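PDB 6GN8: exoenzyme S from Pseudomonas aeruginosa, which probably transfers ADP-ribose from NAD to host proteins through its C-terminal domain and, through a separate domain, probably stimulates GTP hydrolysis by host GTPases. Local coordinates for residues Asp70-Leu75 against Asp130-Thr135; Val126-Gly131 against Glu178-Val183. The protein carries 2 engineered substitutions. One frame throughout, in Å; residues are numbered along the deposited sequence. Where two conformers were deposited one is given.

Interaction 1. Residues Asp70-Leu75 against Asp130-Thr135; sequences DLNRAL and DGYLST
N72 has CG anti to its own carbonyl carbon (chi1 -77°), which swings its side-chain amide from the flank of the helix to the backbone of Y132. Y132 takes the same first torsion, and its ring is laid across the helix beside L71 and L75. A hydrogen bond runs from Y132 N to N72 OD1, 2.8 Å. It is bent, with an N-H...O angle of 145°. The donor stands above the amide carbonyl plane, 48° out of it, and not on a lone pair. The same oxygen lies at the edge of the Y132 ring, near its plane. The chain passes close to it as well, with G131 CA 3.5 Å from N72 OD1. The apolar part is carried by two leucine methyls. L75 CD1 is 3.8 Å from Y132 CD1, and L71 CD2 is 4.1 Å from Y132 CE1. Both approach the ring at a slant. L75 also covers G131, with its CD1 3.9 Å from G131 CA. At the far end D130 CB lies 3.7 Å from L75 O. The contact is largely buried, and its polar groups have further partners. N72 ND2 binds Y63 OH, while Y132 OH binds D89 and K177. Helix 83-99 packs on the same group through M92, which touches both L71 and Y132. Helix 54-77 thus lies against the turn that leads into edge strand 133-136, which pairs with strand 172-175.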
ATOM      1  N   ASP C  70      10.593   0.782 -45.196  1.00 46.19           N
ATOM      2  CA  ASP C  70      11.999   0.509 -45.474  1.00 48.11           C
ATOM      3  C   ASP C  70      12.930   0.933 -44.298  1.00 51.76           C
ATOM      4  O   ASP C  70      13.816   0.145 -43.934  1.00 51.27           O
ATOM      5  CB  ASP C  70      12.445   1.138 -46.813  1.00 50.94           C
ATOM      6  CG  ASP C  70      12.510   2.659 -46.846  1.00 67.96           C
ATOM      7  OD1 ASP C  70      13.563   3.224 -46.449  1.00 71.26           O
ATOM      8  OD2 ASP C  70      11.529   3.284 -47.300  1.00 73.40           O
ATOM      9  N   LEU C  71      12.705   2.134 -43.689  1.00 47.14           N
ATOM     10  CA  LEU C  71      13.560   2.630 -42.594  1.00 47.79           C
ATOM     11  C   LEU C  71      13.553   1.698 -41.358  1.00 50.79           C
ATOM     12  O   LEU C  71      14.628   1.270 -40.917  1.00 51.01           O
ATOM     13  CB  LEU C  71      13.213   4.080 -42.182  1.00 46.89           C
ATOM     14  CG  LEU C  71      13.997   4.653 -40.993  1.00 51.19           C
ATOM     15  CD1 LEU C  71      15.500   4.722 -41.269  1.00 53.00           C
ATOM     16  CD2 LEU C  71      13.512   6.005 -40.646  1.00 49.66           C
ATOM     17  N   ASN C  72      12.364   1.399 -40.820  1.00 46.92           N
ATOM     18  CA  ASN C  72      12.155   0.541 -39.635  1.00 47.33           C
ATOM     19  C   ASN C  72      12.685  -0.885 -39.843  1.00 52.68           C
ATOM     20  O   ASN C  72      13.196  -1.477 -38.892  1.00 51.87           O
ATOM     21  CB  ASN C  72      10.679   0.521 -39.237  1.00 44.64           C
ATOM     22  CG  ASN C  72      10.244   1.785 -38.520  1.00 56.68           C
ATOM     23  OD1 ASN C  72      11.046   2.575 -37.991  1.00 47.67           O
ATOM     24  ND2 ASN C  72       8.960   2.002 -38.465  1.00 44.93           N
ATOM     25  N   ARG C  73      12.581  -1.418 -41.088  1.00 50.29           N
ATOM     26  CA  ARG C  73      13.101  -2.737 -41.460  0.50 50.94           C
ATOM     27  C   ARG C  73      14.623  -2.728 -41.298  1.00 56.09           C
ATOM     28  O   ARG C  73      15.191  -3.683 -40.780  1.00 58.36           O
ATOM     29  CB  ARG C  73      12.689  -3.057 -42.916  0.50 51.94           C
ATOM     30  CG  ARG C  73      13.192  -4.375 -43.513  0.50 59.61           C
ATOM     31  CD  ARG C  73      12.575  -4.629 -44.886  0.50 61.33           C
ATOM     32  NE  ARG C  73      13.166  -3.807 -45.949  0.50 67.09           N
ATOM     33  CZ  ARG C  73      12.486  -2.986 -46.753  0.50 71.73           C
ATOM     34  NH1 ARG C  73      13.114  -2.304 -47.700  0.50 54.33           N
ATOM     35  NH2 ARG C  73      11.170  -2.849 -46.617  0.50 48.10           N
ATOM     36  N   ALA C  74      15.277  -1.632 -41.739  1.00 51.14           N
ATOM     37  CA  ALA C  74      16.728  -1.492 -41.671  1.00 52.80           C
ATOM     38  C   ALA C  74      17.219  -1.331 -40.212  1.00 57.23           C
ATOM     39  O   ALA C  74      18.235  -1.925 -39.848  1.00 57.35           O
ATOM     40  CB  ALA C  74      17.188  -0.326 -42.523  1.00 53.41           C
ATOM     41  N   LEU C  75      16.490  -0.547 -39.394  1.00 53.15           N
ATOM     42  CA  LEU C  75      16.793  -0.300 -37.983  1.00 53.57           C
ATOM     43  C   LEU C  75      16.633  -1.577 -37.175  1.00 59.93           C
ATOM     44  O   LEU C  75      17.492  -1.908 -36.363  1.00 60.71           O
ATOM     45  CB  LEU C  75      15.870   0.804 -37.408  1.00 52.22           C
ATOM     46  CG  LEU C  75      16.087   2.259 -37.886  1.00 55.33           C
ATOM     47  CD1 LEU C  75      14.865   3.147 -37.521  1.00 53.99           C
ATOM     48  CD2 LEU C  75      17.345   2.861 -37.281  1.00 53.27           C
ATOM     49  N   ASP C 130      13.492  -1.363 -32.016  1.00 51.76           N
ATOM     50  CA  ASP C 130      14.662  -0.694 -32.598  1.00 51.91           C
ATOM     51  C   ASP C 130      14.240   0.341 -33.643  1.00 55.41           C
ATOM     52  O   ASP C 130      14.952   1.333 -33.854  1.00 56.40           O
ATOM     53  CB  ASP C 130      15.654  -1.699 -33.191  1.00 54.57           C
ATOM     54  CG  ASP C 130      16.547  -2.381 -32.172  1.00 63.65           C
ATOM     55  OD1 ASP C 130      16.500  -1.993 -30.969  1.00 63.51           O
ATOM     56  OD2 ASP C 130      17.307  -3.291 -32.571  1.00 70.74           O
ATOM     57  N   GLY C 131      13.091   0.107 -34.274  1.00 50.42           N
ATOM     58  CA  GLY C 131      12.520   1.048 -35.226  1.00 49.61           C
ATOM     59  C   GLY C 131      11.684   2.091 -34.514  1.00 51.55           C
ATOM     60  O   GLY C 131      11.489   2.013 -33.298  1.00 50.65           O
ATOM     61  N   TYR C 132      11.183   3.081 -35.259  1.00 47.50           N
ATOM     62  CA  TYR C 132      10.255   4.072 -34.699  1.00 46.24           C
ATOM     63  C   TYR C 132       8.916   3.361 -34.457  1.00 48.57           C
ATOM     64  O   TYR C 132       8.626   2.365 -35.136  1.00 45.84           O
ATOM     65  CB  TYR C 132      10.101   5.275 -35.645  1.00 46.23           C
ATOM     66  CG  TYR C 132      11.346   6.128 -35.699  1.00 47.27           C
ATOM     67  CD1 TYR C 132      12.366   5.854 -36.610  1.00 49.10           C
ATOM     68  CD2 TYR C 132      11.512   7.211 -34.839  1.00 47.96           C
ATOM     69  CE1 TYR C 132      13.546   6.598 -36.618  1.00 49.99           C
ATOM     70  CE2 TYR C 132      12.685   7.969 -34.847  1.00 49.37           C
ATOM     71  CZ  TYR C 132      13.688   7.667 -35.751  1.00 52.85           C
ATOM     72  OH  TYR C 132      14.818   8.430 -35.790  1.00 54.11           O
ATOM     73  N   LEU C 133       8.141   3.820 -33.461  1.00 46.25           N
ATOM     74  CA  LEU C 133       6.855   3.208 -33.112  1.00 44.02           C
ATOM     75  C   LEU C 133       5.664   4.110 -33.509  1.00 48.71           C
ATOM     76  O   LEU C 133       5.326   5.100 -32.836  1.00 48.78           O
ATOM     77  CB  LEU C 133       6.790   2.863 -31.615  1.00 43.59           C
ATOM     78  CG  LEU C 133       5.721   1.839 -31.214  1.00 46.52           C
ATOM     79  CD1 LEU C 133       6.205   0.419 -31.471  1.00 46.79           C
ATOM     80  CD2 LEU C 133       5.355   1.973 -29.758  1.00 47.62           C
ATOM     81  N   SER C 134       5.039   3.737 -34.615  1.00 44.22           N
ATOM     82  CA  SER C 134       3.856   4.385 -35.151  1.00 42.26           C
ATOM     83  C   SER C 134       2.628   3.848 -34.417  1.00 44.61           C
ATOM     84  O   SER C 134       2.419   2.631 -34.265  1.00 41.76           O
ATOM     85  CB  SER C 134       3.745   4.145 -36.659  1.00 43.23           C
ATOM     86  OG  SER C 134       4.964   4.466 -37.322  1.00 53.31           O
ATOM     87  N   THR C 135       1.851   4.770 -33.906  1.00 41.87           N
ATOM     88  CA  THR C 135       0.599   4.460 -33.243  1.00 40.82           C
ATOM     89  C   THR C 135      -0.415   5.414 -33.871  1.00 44.35           C
ATOM     90  O   THR C 135      -0.024   6.362 -34.567  1.00 43.71           O
ATOM     91  CB  THR C 135       0.726   4.551 -31.710  1.00 44.20           C
ATOM     92  OG1 THR C 135       0.881   5.902 -31.334  1.00 45.36           O
ATOM     93  CG2 THR C 135       1.875   3.727 -31.130  1.00 40.11           C
TER
HETATM   94  O   HOH W   1      19.354  -4.246 -34.671  1.00 74.45           O

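Interaction 2. Residues Val126-Gly131 against Glu178-Val183; sequences VGHDDG and ETDMRV
G127 and M181 form the hydrogen-bonded pair of an antiparallel strand pairing at the edge of the five-stranded sheet. G127 N to M181 O is 3.0 Å, and M181 N to G127 O is 2.8 Å. V126 and R182 make the adjacent non-hydrogen-bonded pair. V126 CG1 sits over one face of the R182 guanidinium, 3.4 Å from R182 NH2. R182 NH2 donates to G124 O. On the same side of the sheet H128 turns its ring, with CG between its backbone N and carbonyl carbon (chi1 67°), alongside D180 and E178. H128 ND1 donates to D180 OD1 at 3.0 Å. The acceptor is near the ring plane and is met on the syn side of the carboxylate, but 29° out of the carboxylate plane. E178 CB lies over a ring face, 4.1 Å from the H128 ring centroid, in a CH-pi contact. One water joins H128 NE2 to D130 OD1 and, weakly, to E178 OE2. Beyond the strands, E178 N donates to D129 O at 2.8 Å. D129 OD1 accepts from G131 N in an Asx turn. The arrangement is an antiparallel edge pairing within the mixed beta-sheet core of the ADP-ribosyltransferase fold.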
ATOM      1  N   VAL C 126      10.388  -3.891 -18.877  1.00 57.91           N
ATOM      2  CA  VAL C 126      10.496  -2.944 -19.961  1.00 57.44           C
ATOM      3  C   VAL C 126      11.412  -3.494 -21.074  1.00 62.99           C
ATOM      4  O   VAL C 126      12.312  -4.308 -20.826  1.00 63.07           O
ATOM      5  CB  VAL C 126      10.864  -1.487 -19.531  1.00 61.79           C
ATOM      6  CG1 VAL C 126      10.650  -1.243 -18.047  1.00 61.59           C
ATOM      7  CG2 VAL C 126      12.250  -1.052 -19.984  1.00 63.14           C
ATOM      8  N   GLY C 127      11.072  -3.081 -22.296  1.00 58.73           N
ATOM      9  CA  GLY C 127      11.770  -3.374 -23.543  1.00 58.51           C
ATOM     10  C   GLY C 127      11.520  -2.264 -24.551  1.00 60.71           C
ATOM     11  O   GLY C 127      10.833  -1.293 -24.229  1.00 59.58           O
ATOM     12  N   HIS C 128      12.056  -2.384 -25.775  1.00 57.59           N
ATOM     13  CA  HIS C 128      11.857  -1.346 -26.795  1.00 57.10           C
ATOM     14  C   HIS C 128      11.958  -1.880 -28.222  1.00 57.84           C
ATOM     15  O   HIS C 128      12.600  -2.902 -28.475  1.00 57.31           O
ATOM     16  CB  HIS C 128      12.859  -0.186 -26.611  1.00 60.30           C
ATOM     17  CG  HIS C 128      14.295  -0.543 -26.856  1.00 66.31           C
ATOM     18  ND1 HIS C 128      15.231  -0.492 -25.837  1.00 70.33           N
ATOM     19  CD2 HIS C 128      14.920  -0.904 -28.006  1.00 69.04           C
ATOM     20  CE1 HIS C 128      16.381  -0.846 -26.391  1.00 71.40           C
ATOM     21  NE2 HIS C 128      16.239  -1.119 -27.693  1.00 70.79           N
ATOM     22  N   ASP C 129      11.370  -1.138 -29.160  1.00 52.50           N
ATOM     23  CA  ASP C 129      11.459  -1.444 -30.583  1.00 51.87           C
ATOM     24  C   ASP C 129      12.691  -0.705 -31.157  1.00 55.36           C
ATOM     25  O   ASP C 129      12.920   0.452 -30.813  1.00 54.73           O
ATOM     26  CB  ASP C 129      10.147  -1.039 -31.300  1.00 52.16           C
ATOM     27  CG  ASP C 129       9.975  -1.624 -32.684  1.00 60.64           C
ATOM     28  OD1 ASP C 129      10.940  -1.573 -33.476  1.00 61.78           O
ATOM     29  OD2 ASP C 129       8.869  -2.126 -32.981  1.00 67.87           O
ATOM     30  N   ASP C 130      13.492  -1.363 -32.016  1.00 51.76           N
ATOM     31  CA  ASP C 130      14.662  -0.694 -32.598  1.00 51.91           C
ATOM     32  C   ASP C 130      14.240   0.341 -33.643  1.00 55.41           C
ATOM     33  O   ASP C 130      14.952   1.333 -33.854  1.00 56.40           O
ATOM     34  CB  ASP C 130      15.654  -1.699 -33.191  1.00 54.57           C
ATOM     35  CG  ASP C 130      16.547  -2.381 -32.172  1.00 63.65           C
ATOM     36  OD1 ASP C 130      16.500  -1.993 -30.969  1.00 63.51           O
ATOM     37  OD2 ASP C 130      17.307  -3.291 -32.571  1.00 70.74           O
ATOM     38  N   GLY C 131      13.091   0.107 -34.274  1.00 50.42           N
ATOM     39  CA  GLY C 131      12.520   1.048 -35.226  1.00 49.61           C
ATOM     40  C   GLY C 131      11.684   2.091 -34.514  1.00 51.55           C
ATOM     41  O   GLY C 131      11.489   2.013 -33.298  1.00 50.65           O
ATOM     42  N   GLU C 178      13.768   3.047 -30.277  1.00 51.02           N
ATOM     43  CA  GLU C 178      14.356   2.551 -29.016  1.00 52.44           C
ATOM     44  C   GLU C 178      13.680   3.164 -27.760  1.00 59.07           C
ATOM     45  O   GLU C 178      14.304   3.238 -26.693  1.00 61.47           O
ATOM     46  CB  GLU C 178      15.889   2.753 -28.977  1.00 55.27           C
ATOM     47  CG  GLU C 178      16.626   1.912 -30.011  1.00 63.34           C
ATOM     48  CD  GLU C 178      18.124   2.131 -30.077  1.00 85.39           C
ATOM     49  OE1 GLU C 178      18.623   2.438 -31.182  1.00 76.46           O
ATOM     50  OE2 GLU C 178      18.799   2.001 -29.030  1.00 87.55           O
ATOM     51  N   THR C 179      12.399   3.564 -27.874  1.00 54.86           N
ATOM     52  CA  THR C 179      11.653   4.095 -26.736  1.00 54.75           C
ATOM     53  C   THR C 179      11.244   2.924 -25.866  1.00 58.36           C
ATOM     54  O   THR C 179      10.508   2.028 -26.302  1.00 57.05           O
ATOM     55  CB  THR C 179      10.449   4.963 -27.147  1.00 58.68           C
ATOM     56  OG1 THR C 179      10.942   6.134 -27.785  1.00 62.16           O
ATOM     57  CG2 THR C 179       9.580   5.379 -25.935  1.00 52.10           C
ATOM     58  N   ASP C 180      11.762   2.943 -24.640  1.00 54.49           N
ATOM     59  CA  ASP C 180      11.514   1.963 -23.609  1.00 51.94           C
ATOM     60  C   ASP C 180      10.059   2.033 -23.197  1.00 50.79           C
ATOM     61  O   ASP C 180       9.543   3.083 -22.791  1.00 46.99           O
ATOM     62  CB  ASP C 180      12.456   2.197 -22.403  1.00 55.10           C
ATOM     63  CG  ASP C 180      13.868   1.659 -22.537  1.00 65.34           C
ATOM     64  OD1 ASP C 180      14.062   0.666 -23.274  1.00 65.17           O
ATOM     65  OD2 ASP C 180      14.772   2.204 -21.871  1.00 76.01           O
ATOM     66  N   MET C 181       9.401   0.899 -23.348  1.00 48.53           N
ATOM     67  CA  MET C 181       8.002   0.662 -23.012  1.00 48.15           C
ATOM     68  C   MET C 181       7.875  -0.493 -21.987  1.00 53.30           C
ATOM     69  O   MET C 181       8.548  -1.529 -22.119  1.00 53.92           O
ATOM     70  CB  MET C 181       7.204   0.318 -24.277  1.00 49.35           C
ATOM     71  CG  MET C 181       7.142   1.442 -25.304  1.00 53.57           C
ATOM     72  SD  MET C 181       5.906   2.679 -24.862  1.00 58.36           S
ATOM     73  CE  MET C 181       5.839   3.593 -26.387  1.00 54.95           C
ATOM     74  N   ARG C 182       7.041  -0.287 -20.965  1.00 47.99           N
ATOM     75  CA  ARG C 182       6.664  -1.290 -19.983  1.00 46.75           C
ATOM     76  C   ARG C 182       5.423  -2.007 -20.443  1.00 48.58           C
ATOM     77  O   ARG C 182       4.429  -1.368 -20.818  1.00 45.34           O
ATOM     78  CB  ARG C 182       6.397  -0.672 -18.620  1.00 47.63           C
ATOM     79  CG  ARG C 182       6.341  -1.732 -17.501  1.00 54.05           C
ATOM     80  CD  ARG C 182       6.229  -1.105 -16.125  1.00 54.19           C
ATOM     81  NE  ARG C 182       7.237  -0.064 -15.913  1.00 66.85           N
ATOM     82  CZ  ARG C 182       8.461  -0.276 -15.440  1.00 85.19           C
ATOM     83  NH1 ARG C 182       9.308   0.736 -15.300  1.00 71.34           N
ATOM     84  NH2 ARG C 182       8.854  -1.506 -15.117  1.00 69.54           N
ATOM     85  N   VAL C 183       5.472  -3.344 -20.411  1.00 45.65           N
ATOM     86  CA  VAL C 183       4.324  -4.154 -20.755  1.00 42.85           C
ATOM     87  C   VAL C 183       3.426  -4.214 -19.503  1.00 48.68           C
ATOM     88  O   VAL C 183       3.753  -4.920 -18.569  1.00 48.92           O
ATOM     89  CB  VAL C 183       4.739  -5.554 -21.262  1.00 45.15           C
ATOM     90  CG1 VAL C 183       3.501  -6.414 -21.575  1.00 43.34           C
ATOM     91  CG2 VAL C 183       5.630  -5.431 -22.486  1.00 45.13           C
TER
HETATM   92  O   HOH W   2      18.732  -1.201 -28.886  1.00 78.02           O
HETATM   93  O   HOH W   3       9.657   0.991 -28.614  1.00 54.32           O
HETATM   94  O   HOH W   4      17.688   1.628 -33.725  1.00 63.17           O

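The two interactions share D130 and G131, and their centres lie about 12 Å apart. Along the chain, helix 54-77 comes first, then 126-131 running into 130-135, and last 178-183. The 126-135 region leaves the five-stranded sheet at strand 126-128 and enters the three-stranded sheet at strand 133-136. Interaction 2 holds its start to strand 180-188, and interaction 1 holds its end to the helix. The two touch directly, L133 CD2 lying 3.8 Å from M181 CE. A salt bridge from D129 to R76 also ties the turn to helix 54-77. Together the two contacts join helix 54-77 to both sheets of the ADP-ribosyltransferase domain.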